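Local coordinates for protein Atg1 tMIT (Kluyveromyces marxianus, PDB 4P1N) that belongs to a serine/threonine protein kinase that is essential in autophagy, required for autophagosome formation, and involved in cytoplasm-to-vacuole transport, at residues 16-21 and 144-149; 23-28 and 151-156; 112-117 and 229-234; 235-240 and 245-250. All blocks are in the same frame, centred on the assembly; numbering follows the deposited sequence.

Contact 1 of 4, residues 16-21 and 144-149; sequences SLSAKA and QWIRDR
With CG anti to the backbone N (chi1 -176°), Trp-145 sends its six-membered ring from helix 137-170 toward Ser-18 on helix 10-33; the neighbouring Ile-146 instead swings CG1 beside its own backbone N (chi1 -75°), which brings CD1 up to the same serine. Ser-18 is thus met by two side chains. Its CB lies 3.9 Å from Trp-145 CZ3, and its carbonyl O is 3.8 Å from Trp-145 CH2. Its OG, hydrogen-bonded to Val-14 O on its own helix, also rests 3.6 Å from Ile-146 CD1 in plain packing. One turn on, Ala-21 CB touches Trp-145 CH2 at 4.4 Å, approaching the indole obliquely as the serine carbonyl does. One face of the indole carries Arg-149 CG, 3.5 Å above the plane and toward the rim. The indole NE1 serves another interface, hydrogen-bonded to Gln-144 of the second subunit. No hydrogen bond joins the two segments, whose axes approach to 11.3 Å at 29°. Small residues facing a large aromatic let the first and third helices pack side by side in the parallel sense expected of a three-helix MIT domain.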
loop_
_atom_site.group_PDB
_atom_site.type_symbol
_atom_site.label_atom_id
_atom_site.label_comp_id
_atom_site.label_asym_id
_atom_site.label_seq_id
_atom_site.Cartn_x
_atom_site.Cartn_y
_atom_site.Cartn_z
ATOM N N SER B 16 -8.738 8.468 -0.487
ATOM C CA SER B 16 -10.104 8.161 -0.026
ATOM C C SER B 16 -10.547 6.710 -0.384
ATOM O O SER B 16 -11.096 5.992 0.435
ATOM C CB SER B 16 -11.064 9.201 -0.640
ATOM O OG SER B 16 -12.423 8.915 -0.337
ATOM N N LEU B 17 -10.284 6.274 -1.605
ATOM C CA LEU B 17 -10.542 4.900 -1.978
ATOM C C LEU B 17 -9.677 3.946 -1.221
ATOM O O LEU B 17 -10.142 2.878 -0.873
ATOM C CB LEU B 17 -10.359 4.661 -3.493
ATOM C CG LEU B 17 -11.463 5.356 -4.282
ATOM C CD1 LEU B 17 -11.058 5.547 -5.745
ATOM C CD2 LEU B 17 -12.790 4.604 -4.179
ATOM N N SER B 18 -8.437 4.324 -0.957
ATOM C CA SER B 18 -7.475 3.447 -0.257
ATOM C C SER B 18 -7.850 3.286 1.202
ATOM O O SER B 18 -7.640 2.213 1.798
ATOM C CB SER B 18 -6.047 3.974 -0.371
ATOM O OG SER B 18 -5.606 3.952 -1.716
ATOM N N ALA B 19 -8.426 4.324 1.783
ATOM C CA ALA B 19 -8.993 4.197 3.125
ATOM C C ALA B 19 -10.129 3.179 3.194
ATOM O O ALA B 19 -10.222 2.322 4.106
ATOM C CB ALA B 19 -9.466 5.554 3.608
ATOM N N LYS B 20 -11.003 3.273 2.221
ATOM C CA LYS B 20 -12.066 2.300 2.059
ATOM C C LYS B 20 -11.574 0.871 1.804
ATOM O O LYS B 20 -12.101 -0.101 2.403
ATOM C CB LYS B 20 -12.968 2.734 0.895
ATOM C CG LYS B 20 -13.783 3.988 1.213
ATOM C CD LYS B 20 -14.449 4.609 -0.015
ATOM C CE LYS B 20 -15.135 5.901 0.395
ATOM N NZ LYS B 20 -15.671 6.574 -0.801
ATOM N N ALA B 21 -10.584 0.723 0.922
ATOM C CA ALA B 21 -10.020 -0.608 0.654
ATOM C C ALA B 21 -9.383 -1.144 1.916
ATOM O O ALA B 21 -9.617 -2.285 2.333
ATOM C CB ALA B 21 -9.006 -0.539 -0.485
ATOM N N GLN B 144 1.375 1.397 -5.927
ATOM C CA GLN B 144 2.062 0.145 -5.558
ATOM C C GLN B 144 1.328 -0.637 -4.460
ATOM O O GLN B 144 1.088 -1.858 -4.607
ATOM C CB GLN B 144 3.505 0.395 -5.197
ATOM C CG GLN B 144 4.311 0.820 -6.438
ATOM C CD GLN B 144 5.740 1.114 -6.124
ATOM O OE1 GLN B 144 6.140 1.135 -4.959
ATOM N NE2 GLN B 144 6.554 1.353 -7.174
ATOM N N TRP B 145 0.906 0.074 -3.403
ATOM C CA TRP B 145 0.115 -0.547 -2.340
ATOM C C TRP B 145 -1.178 -1.176 -2.823
ATOM O O TRP B 145 -1.480 -2.317 -2.480
ATOM C CB TRP B 145 -0.157 0.454 -1.223
ATOM C CG TRP B 145 -0.871 -0.130 -0.052
ATOM C CD1 TRP B 145 -0.340 -0.846 1.021
ATOM C CD2 TRP B 145 -2.294 -0.106 0.151
ATOM N NE1 TRP B 145 -1.377 -1.214 1.881
ATOM C CE2 TRP B 145 -2.572 -0.761 1.364
ATOM C CE3 TRP B 145 -3.342 0.467 -0.546
ATOM C CZ2 TRP B 145 -3.882 -0.896 1.856
ATOM C CZ3 TRP B 145 -4.644 0.366 -0.027
ATOM C CH2 TRP B 145 -4.893 -0.312 1.145
ATOM N N ILE B 146 -1.960 -0.423 -3.603
ATOM C CA ILE B 146 -3.229 -0.890 -4.158
ATOM C C ILE B 146 -2.989 -2.135 -4.962
ATOM O O ILE B 146 -3.682 -3.124 -4.807
ATOM C CB ILE B 146 -3.871 0.222 -5.066
ATOM C CG1 ILE B 146 -4.455 1.324 -4.216
ATOM C CG2 ILE B 146 -4.934 -0.351 -5.992
ATOM C CD1 ILE B 146 -4.629 2.655 -4.924
ATOM N N ARG B 147 -1.970 -2.107 -5.809
ATOM C CA ARG B 147 -1.634 -3.267 -6.616
ATOM C C ARG B 147 -1.263 -4.508 -5.778
ATOM O O ARG B 147 -1.756 -5.601 -6.073
ATOM C CB ARG B 147 -0.526 -2.946 -7.588
ATOM C CG ARG B 147 -0.094 -4.136 -8.414
ATOM C CD ARG B 147 1.303 -4.620 -8.040
ATOM N NE ARG B 147 2.310 -3.766 -8.652
ATOM C CZ ARG B 147 3.313 -3.118 -8.034
ATOM N NH1 ARG B 147 3.537 -3.194 -6.702
ATOM N NH2 ARG B 147 4.104 -2.353 -8.793
ATOM N N ASP B 148 -0.420 -4.314 -4.765
ATOM C CA ASP B 148 -0.027 -5.380 -3.804
ATOM C C ASP B 148 -1.307 -5.932 -3.124
ATOM O O ASP B 148 -1.482 -7.127 -2.975
ATOM C CB ASP B 148 0.891 -4.858 -2.644
ATOM C CG ASP B 148 2.243 -4.241 -3.078
ATOM O OD1 ASP B 148 2.838 -4.758 -4.025
ATOM O OD2 ASP B 148 2.760 -3.238 -2.370
ATOM N N ARG B 149 -2.177 -5.057 -2.644
ATOM C CA ARG B 149 -3.412 -5.545 -1.989
ATOM C C ARG B 149 -4.337 -6.278 -2.931
ATOM O O ARG B 149 -4.935 -7.300 -2.563
ATOM C CB ARG B 149 -4.182 -4.404 -1.316
ATOM C CG ARG B 149 -3.415 -3.777 -0.175
ATOM C CD ARG B 149 -3.252 -4.686 1.081
ATOM N NE ARG B 149 -2.180 -5.651 0.928
ATOM C CZ ARG B 149 -0.893 -5.347 0.775
ATOM N NH1 ARG B 149 -0.469 -4.100 0.798
ATOM N NH2 ARG B 149 -0.019 -6.284 0.566
#

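Contact 2 of 4, residues 23-28 and 151-156; sequences VMYSFA and NECLDK
Tyr-25 and Glu-152 reach across from helices 10-33 and 137-170 and cross at about a right angle, the phenol ring and the carboxylate lying 81° apart. Both have CG anti to the backbone N; the glutamate then runs extended beyond CG, so its carboxylate arrives at the hydroxyl end of the tyrosine. The phenol OH donates to Glu-152 OE2 in a short hydrogen bond of 2.5 Å, meeting the oxygen on its syn side but 27° out of the carboxylate plane. On the anti side of the same oxygen sits Lys-156, one turn further along the glutamate's own helix, with its NZ 2.7 Å from Glu-152 OE2 in a salt bridge. Two donors therefore grip OE2, while OE1 is paired with Arg-149 and the lysine has a second partner in Glu-29. This row of alternating charges would probably favour an ionised carboxylate and limit its rotation. Nearer the backbone, Cys-153 SG comes to the edge of the tyrosine ring, 3.7 Å from Tyr-25 CD1 and 5.0 Å from the centroid of that ring, a sulfur-aromatic contact 78° off the ring normal. A partly buried tyrosine-glutamate hydrogen bond beside a sulfur-aromatic contact thus joins the parallel first and third helices of the MIT three-helix bundle.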
loop_
_atom_site.group_PDB
_atom_site.type_symbol
_atom_site.label_atom_id
_atom_site.label_comp_id
_atom_site.label_asym_id
_atom_site.label_seq_id
_atom_site.Cartn_x
_atom_site.Cartn_y
_atom_site.Cartn_z
ATOM N N VAL B 23 -10.023 -0.539 5.127
ATOM C CA VAL B 23 -10.987 -0.923 6.141
ATOM C C VAL B 23 -11.691 -2.243 5.778
ATOM O O VAL B 23 -11.937 -3.102 6.604
ATOM C CB VAL B 23 -11.974 0.260 6.351
ATOM C CG1 VAL B 23 -13.205 -0.176 7.045
ATOM C CG2 VAL B 23 -11.295 1.352 7.177
ATOM N N MET B 24 -11.964 -2.432 4.509
ATOM C CA MET B 24 -12.596 -3.642 4.045
ATOM C C MET B 24 -11.592 -4.824 4.088
ATOM O O MET B 24 -11.906 -5.945 4.514
ATOM C CB MET B 24 -13.165 -3.376 2.638
ATOM C CG MET B 24 -14.257 -4.336 2.216
ATOM S SD MET B 24 -15.684 -4.317 3.323
ATOM C CE MET B 24 -15.946 -2.632 3.460
ATOM N N TYR B 25 -10.373 -4.570 3.650
ATOM C CA TYR B 25 -9.349 -5.570 3.693
ATOM C C TYR B 25 -9.119 -6.038 5.122
ATOM O O TYR B 25 -8.983 -7.262 5.359
ATOM C CB TYR B 25 -8.076 -5.042 3.042
ATOM C CG TYR B 25 -6.807 -5.800 3.354
ATOM C CD1 TYR B 25 -6.436 -6.866 2.608
ATOM C CD2 TYR B 25 -5.945 -5.404 4.420
ATOM C CE1 TYR B 25 -5.308 -7.578 2.890
ATOM C CE2 TYR B 25 -4.777 -6.108 4.698
ATOM C CZ TYR B 25 -4.445 -7.171 3.917
ATOM O OH TYR B 25 -3.294 -7.904 4.148
ATOM N N SER B 26 -9.035 -5.095 6.064
ATOM C CA SER B 26 -8.771 -5.472 7.472
ATOM C C SER B 26 -9.954 -6.298 8.039
ATOM O O SER B 26 -9.761 -7.174 8.851
ATOM C CB SER B 26 -8.541 -4.257 8.370
ATOM O OG SER B 26 -7.667 -3.311 7.769
ATOM N N PHE B 27 -11.170 -6.022 7.590
ATOM C CA PHE B 27 -12.348 -6.811 7.997
ATOM C C PHE B 27 -12.217 -8.190 7.402
ATOM O O PHE B 27 -12.298 -9.167 8.125
ATOM C CB PHE B 27 -13.640 -6.063 7.593
ATOM C CG PHE B 27 -14.941 -6.665 8.088
ATOM C CD1 PHE B 27 -15.011 -7.519 9.189
ATOM C CD2 PHE B 27 -16.134 -6.298 7.464
ATOM C CE1 PHE B 27 -16.247 -8.018 9.641
ATOM C CE2 PHE B 27 -17.360 -6.771 7.907
ATOM C CZ PHE B 27 -17.421 -7.630 9.014
ATOM N N ALA B 28 -11.958 -8.302 6.105
ATOM C CA ALA B 28 -11.676 -9.618 5.510
ATOM C C ALA B 28 -10.602 -10.406 6.242
ATOM O O ALA B 28 -10.746 -11.632 6.455
ATOM C CB ALA B 28 -11.290 -9.512 4.040
ATOM N N ASN B 151 -3.463 -8.101 -5.589
ATOM C CA ASN B 151 -2.900 -9.445 -5.824
ATOM C C ASN B 151 -3.033 -10.341 -4.621
ATOM O O ASN B 151 -3.395 -11.499 -4.756
ATOM C CB ASN B 151 -1.419 -9.363 -6.234
ATOM C CG ASN B 151 -1.259 -8.713 -7.589
ATOM O OD1 ASN B 151 -2.182 -8.745 -8.385
ATOM N ND2 ASN B 151 -0.112 -8.142 -7.865
ATOM N N GLU B 152 -2.757 -9.799 -3.442
ATOM C CA GLU B 152 -3.041 -10.515 -2.205
ATOM C C GLU B 152 -4.540 -10.901 -2.051
ATOM O O GLU B 152 -4.865 -12.067 -1.757
ATOM C CB GLU B 152 -2.574 -9.692 -0.997
ATOM C CG GLU B 152 -2.830 -10.362 0.350
ATOM C CD GLU B 152 -2.511 -9.455 1.533
ATOM O OE1 GLU B 152 -1.983 -8.339 1.329
ATOM O OE2 GLU B 152 -2.796 -9.864 2.669
ATOM N N CYS B 153 -5.454 -9.943 -2.223
ATOM C CA CYS B 153 -6.896 -10.235 -2.057
ATOM C C CYS B 153 -7.379 -11.301 -3.049
ATOM O O CYS B 153 -8.228 -12.188 -2.714
ATOM C CB CYS B 153 -7.747 -8.964 -2.209
ATOM S SG CYS B 153 -7.507 -7.872 -0.798
ATOM N N LEU B 154 -6.903 -11.160 -4.275
ATOM C CA LEU B 154 -7.229 -12.093 -5.313
ATOM C C LEU B 154 -6.711 -13.509 -4.963
ATOM O O LEU B 154 -7.449 -14.480 -5.139
ATOM C CB LEU B 154 -6.632 -11.660 -6.640
ATOM C CG LEU B 154 -7.507 -11.648 -7.884
ATOM C CD1 LEU B 154 -6.585 -11.913 -9.049
ATOM C CD2 LEU B 154 -8.674 -12.632 -7.877
ATOM N N ASP B 155 -5.451 -13.635 -4.509
ATOM C CA ASP B 155 -4.947 -14.959 -4.113
ATOM C C ASP B 155 -5.752 -15.574 -2.973
ATOM O O ASP B 155 -6.101 -16.760 -3.023
ATOM C CB ASP B 155 -3.477 -14.918 -3.725
ATOM C CG ASP B 155 -2.566 -14.664 -4.915
ATOM O OD1 ASP B 155 -3.054 -14.669 -6.070
ATOM O OD2 ASP B 155 -1.359 -14.439 -4.693
ATOM N N LYS B 156 -6.045 -14.779 -1.952
ATOM C CA LYS B 156 -6.870 -15.233 -0.842
ATOM C C LYS B 156 -8.307 -15.608 -1.231
ATOM O O LYS B 156 -8.847 -16.638 -0.766
ATOM C CB LYS B 156 -6.834 -14.237 0.307
ATOM C CG LYS B 156 -5.495 -14.281 0.996
ATOM C CD LYS B 156 -5.312 -13.265 2.102
ATOM C CE LYS B 156 -3.876 -13.379 2.676
ATOM N NZ LYS B 156 -3.601 -12.243 3.618
#

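Contact 3 of 4, residues 112-117 and 229-234; sequences SLTILA and EHLSSN
Here the two MIT domains of the tandem meet: the loop following helix 209-227 in the second lies along helix 95-129 of the first. His-230 opens the contact with its backbone rather than its ring, its carbonyl O standing 4.1 Å from Thr-114 CG2; the imidazole is poorly ordered and turned off from the helix. Leu-231 comes next and carries most of the packing. Its CA is 4.4 Å from Thr-114 CG2, and its CD2 branch turns in toward the helix to lie beside both threonine and isoleucine. Thr-114 divides its two branches between different tasks. Its methyl is anti to the backbone N (chi1 -72° for OG1) and faces the loop, while OG1 is hydrogen-bonded to Glu-235 farther along the chain. The backbone of Leu-231 is tied down as well, for its carbonyl O accepts from Lys-111 NZ. Beyond the leucine, Ser-232 bonds through OG to Asp-228 O, and Asn-234 OD1 receives Val-236 N, so the loop is braced from within. No hydrogen bond links the segments themselves, and their joint rests on aliphatic groups: Leu-231 CD2 sits 4.2 Å from Ile-115 CA and equally 4.2 Å from Ile-115 CG1.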
loop_
_atom_site.group_PDB
_atom_site.type_symbol
_atom_site.label_atom_id
_atom_site.label_comp_id
_atom_site.label_asym_id
_atom_site.label_seq_id
_atom_site.Cartn_x
_atom_site.Cartn_y
_atom_site.Cartn_z
ATOM N N SER B 112 -13.329 -5.810 -1.229
ATOM C CA SER B 112 -12.001 -5.167 -1.296
ATOM C C SER B 112 -11.491 -5.010 -2.706
ATOM O O SER B 112 -11.043 -3.935 -3.133
ATOM C CB SER B 112 -10.943 -5.901 -0.446
ATOM O OG SER B 112 -11.386 -6.068 0.889
ATOM N N LEU B 113 -11.572 -6.081 -3.455
ATOM C CA LEU B 113 -11.170 -6.038 -4.849
ATOM C C LEU B 113 -11.944 -5.026 -5.705
ATOM O O LEU B 113 -11.365 -4.397 -6.594
ATOM C CB LEU B 113 -11.302 -7.403 -5.449
ATOM C CG LEU B 113 -10.282 -8.386 -4.989
ATOM C CD1 LEU B 113 -10.757 -9.787 -5.351
ATOM C CD2 LEU B 113 -8.940 -8.075 -5.676
ATOM N N THR B 114 -13.210 -4.795 -5.393
ATOM C CA THR B 114 -14.026 -3.841 -6.155
ATOM C C THR B 114 -13.485 -2.430 -5.874
ATOM O O THR B 114 -13.325 -1.607 -6.770
ATOM C CB THR B 114 -15.550 -3.910 -5.778
ATOM O OG1 THR B 114 -16.116 -5.105 -6.290
ATOM C CG2 THR B 114 -16.334 -2.762 -6.356
ATOM N N ILE B 115 -13.173 -2.170 -4.630
ATOM C CA ILE B 115 -12.641 -0.850 -4.252
ATOM C C ILE B 115 -11.253 -0.635 -4.828
ATOM O O ILE B 115 -10.964 0.416 -5.397
ATOM C CB ILE B 115 -12.649 -0.687 -2.727
ATOM C CG1 ILE B 115 -14.054 -0.947 -2.200
ATOM C CG2 ILE B 115 -12.255 0.727 -2.327
ATOM C CD1 ILE B 115 -14.073 -1.106 -0.685
ATOM N N LEU B 116 -10.395 -1.648 -4.731
ATOM C CA LEU B 116 -9.062 -1.559 -5.273
ATOM C C LEU B 116 -9.128 -1.343 -6.806
ATOM O O LEU B 116 -8.407 -0.498 -7.345
ATOM C CB LEU B 116 -8.235 -2.843 -4.905
ATOM C CG LEU B 116 -7.991 -3.010 -3.376
ATOM C CD1 LEU B 116 -7.562 -4.428 -3.042
ATOM C CD2 LEU B 116 -6.974 -2.007 -2.838
ATOM N N ALA B 117 -9.941 -2.134 -7.499
ATOM C CA ALA B 117 -10.111 -2.019 -8.965
ATOM C C ALA B 117 -10.564 -0.630 -9.380
ATOM O O ALA B 117 -10.094 -0.034 -10.385
ATOM C CB ALA B 117 -11.134 -3.032 -9.454
ATOM N N GLU B 229 -22.353 4.509 -5.455
ATOM C CA GLU B 229 -22.903 3.810 -6.618
ATOM C C GLU B 229 -21.882 2.935 -7.325
ATOM O O GLU B 229 -22.223 1.857 -7.750
ATOM C CB GLU B 229 -23.561 4.785 -7.626
ATOM N N HIS B 230 -20.638 3.383 -7.426
ATOM C CA HIS B 230 -19.599 2.578 -8.059
ATOM C C HIS B 230 -19.067 1.467 -7.133
ATOM O O HIS B 230 -18.243 0.701 -7.587
ATOM C CB HIS B 230 -18.357 3.400 -8.508
ATOM C CG HIS B 230 -18.583 4.874 -8.695
ATOM N ND1 HIS B 230 -18.297 5.798 -7.710
ATOM C CD2 HIS B 230 -19.001 5.590 -9.771
ATOM C CE1 HIS B 230 -18.563 7.014 -8.159
ATOM N NE2 HIS B 230 -18.993 6.915 -9.406
ATOM N N LEU B 231 -19.479 1.413 -5.854
ATOM C CA LEU B 231 -18.937 0.437 -4.880
ATOM C C LEU B 231 -19.985 -0.446 -4.193
ATOM O O LEU B 231 -19.638 -1.486 -3.637
ATOM C CB LEU B 231 -18.203 1.163 -3.766
ATOM C CG LEU B 231 -17.098 2.133 -4.143
ATOM C CD1 LEU B 231 -16.438 2.643 -2.856
ATOM C CD2 LEU B 231 -16.087 1.457 -5.049
ATOM N N SER B 232 -21.243 -0.008 -4.209
ATOM C CA SER B 232 -22.322 -0.653 -3.489
ATOM C C SER B 232 -22.941 -1.798 -4.267
ATOM O O SER B 232 -23.755 -2.517 -3.728
ATOM C CB SER B 232 -23.448 0.344 -3.197
ATOM O OG SER B 232 -23.928 0.885 -4.407
ATOM N N SER B 233 -22.562 -1.964 -5.517
ATOM C CA SER B 233 -22.986 -3.130 -6.291
ATOM C C SER B 233 -22.392 -4.434 -5.773
ATOM O O SER B 233 -21.244 -4.460 -5.367
ATOM C CB SER B 233 -22.607 -2.940 -7.751
ATOM O OG SER B 233 -23.572 -2.058 -8.320
ATOM N N ASN B 234 -23.176 -5.513 -5.838
ATOM C CA ASN B 234 -22.815 -6.768 -5.209
ATOM C C ASN B 234 -22.115 -7.669 -6.210
ATOM O O ASN B 234 -22.679 -8.014 -7.259
ATOM C CB ASN B 234 -24.043 -7.448 -4.628
ATOM C CG ASN B 234 -23.694 -8.666 -3.782
ATOM O OD1 ASN B 234 -22.935 -9.530 -4.214
ATOM N ND2 ASN B 234 -24.257 -8.743 -2.572
#

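Contact 4 of 4, residues 235-240 and 245-250; sequences EVYDDG and ITSLDE
The carbonyl O of Tyr-237 takes the backbone N of Ile-245 at 3.0 Å, the one hydrogen bond between these segments. The N-H approaches almost in line with the carbonyl, 164° at the oxygen, though the bond is bent at its hydrogen (137°). Over this link the two side chains touch at their roots, Tyr-237 CB lying 4.4 Å from Ile-245 CB. Ile-245 has CG1 beside its own backbone N (chi1 -66°), and the chain ends with CD1 3.9 Å from Asp-239 OD1, the aspartate and isoleucine crossing at about a right angle. Farther out, the tyrosine ring passes Ser-247 obliquely, with CE2 4.3 Å from Ser-247 OG, and Val-236 CG2 rests 4.0 Å above one of its faces. Past Ser-247, Asp-249 N-caps helix 250-273 through OD1 to Asp-252 N. The chain of another protein borders this connection and shares backbone hydrogen bonds with Val-236 and Ser-247. One bent bond between these segments, with Asn-234 also backbone-bonded to Ile-245 and only modest side-chain packing, implies a short, weakly paired strand-like connection.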
loop_
_atom_site.group_PDB
_atom_site.type_symbol
_atom_site.label_atom_id
_atom_site.label_comp_id
_atom_site.label_asym_id
_atom_site.label_seq_id
_atom_site.Cartn_x
_atom_site.Cartn_y
_atom_site.Cartn_z
ATOM N N GLU B 235 -20.905 -8.098 -5.852
ATOM C CA GLU B 235 -20.084 -8.754 -6.807
ATOM C C GLU B 235 -20.458 -10.217 -7.103
ATOM O O GLU B 235 -19.893 -10.801 -7.987
ATOM C CB GLU B 235 -18.551 -8.601 -6.586
ATOM C CG GLU B 235 -17.788 -7.942 -5.457
ATOM C CD GLU B 235 -18.394 -6.840 -4.630
ATOM O OE1 GLU B 235 -18.023 -5.636 -4.817
ATOM O OE2 GLU B 235 -19.135 -7.209 -3.685
ATOM N N VAL B 236 -21.408 -10.806 -6.383
ATOM C CA VAL B 236 -21.856 -12.149 -6.737
ATOM C C VAL B 236 -23.151 -12.088 -7.532
ATOM O O VAL B 236 -23.614 -13.100 -7.970
ATOM C CB VAL B 236 -21.996 -13.082 -5.511
ATOM C CG1 VAL B 236 -20.631 -13.283 -4.842
ATOM C CG2 VAL B 236 -22.999 -12.551 -4.503
ATOM N N TYR B 237 -23.715 -10.900 -7.721
ATOM C CA TYR B 237 -24.935 -10.740 -8.537
ATOM C C TYR B 237 -24.614 -10.063 -9.853
ATOM O O TYR B 237 -24.817 -8.870 -10.012
ATOM C CB TYR B 237 -26.015 -9.968 -7.790
ATOM C CG TYR B 237 -26.522 -10.737 -6.600
ATOM C CD1 TYR B 237 -27.195 -11.945 -6.756
ATOM C CD2 TYR B 237 -26.286 -10.284 -5.322
ATOM C CE1 TYR B 237 -27.631 -12.659 -5.656
ATOM C CE2 TYR B 237 -26.714 -10.983 -4.221
ATOM C CZ TYR B 237 -27.387 -12.161 -4.394
ATOM O OH TYR B 237 -27.779 -12.808 -3.271
ATOM N N ASP B 238 -24.099 -10.848 -10.785
ATOM C CA ASP B 238 -23.656 -10.354 -12.089
ATOM C C ASP B 238 -24.853 -10.369 -13.044
ATOM O O ASP B 238 -25.672 -11.292 -13.043
ATOM C CB ASP B 238 -22.453 -11.169 -12.617
ATOM C CG ASP B 238 -22.109 -10.877 -14.113
ATOM O OD1 ASP B 238 -22.951 -11.136 -15.002
ATOM O OD2 ASP B 238 -20.981 -10.422 -14.403
ATOM N N ASP B 239 -24.919 -9.311 -13.839
ATOM C CA ASP B 239 -25.948 -9.073 -14.891
ATOM C C ASP B 239 -26.066 -10.131 -16.002
ATOM O O ASP B 239 -27.123 -10.314 -16.603
ATOM C CB ASP B 239 -25.570 -7.753 -15.613
ATOM C CG ASP B 239 -26.720 -6.877 -15.826
ATOM O OD1 ASP B 239 -27.788 -7.305 -15.418
ATOM O OD2 ASP B 239 -26.562 -5.771 -16.394
ATOM N N GLY B 240 -24.953 -10.760 -16.350
ATOM C CA GLY B 240 -24.864 -11.443 -17.669
ATOM C C GLY B 240 -24.341 -10.497 -18.750
ATOM O O GLY B 240 -24.182 -10.891 -19.899
ATOM N N ILE B 245 -25.094 -5.887 -9.623
ATOM C CA ILE B 245 -26.353 -5.297 -9.334
ATOM C C ILE B 245 -26.384 -4.957 -7.831
ATOM O O ILE B 245 -25.889 -5.736 -6.995
ATOM C CB ILE B 245 -27.471 -6.291 -9.703
ATOM C CG1 ILE B 245 -27.502 -6.538 -11.227
ATOM C CG2 ILE B 245 -28.832 -5.809 -9.207
ATOM C CD1 ILE B 245 -27.419 -5.298 -12.103
ATOM N N THR B 246 -26.961 -3.801 -7.503
ATOM C CA THR B 246 -27.120 -3.438 -6.103
ATOM C C THR B 246 -28.260 -4.256 -5.543
ATOM O O THR B 246 -29.279 -4.456 -6.188
ATOM C CB THR B 246 -27.393 -1.947 -5.895
ATOM O OG1 THR B 246 -26.324 -1.207 -6.491
ATOM C CG2 THR B 246 -27.450 -1.616 -4.404
ATOM N N SER B 247 -28.038 -4.760 -4.351
ATOM C CA SER B 247 -28.918 -5.707 -3.695
ATOM C C SER B 247 -29.738 -5.018 -2.606
ATOM O O SER B 247 -30.679 -5.591 -2.065
ATOM C CB SER B 247 -28.041 -6.793 -3.059
ATOM O OG SER B 247 -28.858 -7.747 -2.409
ATOM N N LEU B 248 -29.321 -3.809 -2.249
ATOM C CA LEU B 248 -29.998 -3.007 -1.265
ATOM C C LEU B 248 -31.245 -2.434 -1.919
ATOM O O LEU B 248 -31.208 -2.095 -3.106
ATOM C CB LEU B 248 -29.111 -1.843 -0.825
ATOM C CG LEU B 248 -27.795 -2.144 -0.085
ATOM C CD1 LEU B 248 -26.874 -0.940 -0.138
ATOM C CD2 LEU B 248 -28.053 -2.515 1.356
ATOM N N ASP B 249 -32.324 -2.321 -1.151
ATOM C CA ASP B 249 -33.475 -1.515 -1.572
ATOM C C ASP B 249 -33.370 -0.082 -1.044
ATOM O O ASP B 249 -32.455 0.250 -0.289
ATOM C CB ASP B 249 -34.806 -2.187 -1.202
ATOM C CG ASP B 249 -35.205 -2.008 0.267
ATOM O OD1 ASP B 249 -34.946 -0.948 0.880
ATOM O OD2 ASP B 249 -35.849 -2.937 0.804
ATOM N N GLU B 250 -34.313 0.758 -1.465
ATOM C CA GLU B 250 -34.275 2.187 -1.162
ATOM C C GLU B 250 -34.405 2.501 0.326
ATOM O O GLU B 250 -33.784 3.447 0.812
ATOM C CB GLU B 250 -35.375 2.934 -1.928
ATOM C CG GLU B 250 -35.144 4.438 -2.004
ATOM C CD GLU B 250 -33.829 4.771 -2.687
ATOM O OE1 GLU B 250 -33.505 4.103 -3.698
ATOM O OE2 GLU B 250 -33.112 5.679 -2.202
#

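In the fold
Contacts 1 and 2 join the same pair of helices, 10-33 and 137-170, and touch where Arg-149 CD packs on Tyr-25 CZ. Contact 1 is fully buried and mainly apolar; contact 2, partly buried, adds charged groups. Both also border the second subunit. Contact 3 brings in the intervening helix 95-129 and so touches both of them, Ile-115 and Leu-116 packing on 16-21, but its other half belongs to the second MIT domain and its chemistry is aliphatic. Contact 4 lies farther from the centre of the chain, depends on backbone bonding, and continues from contact 3 through the bonds of 234-235.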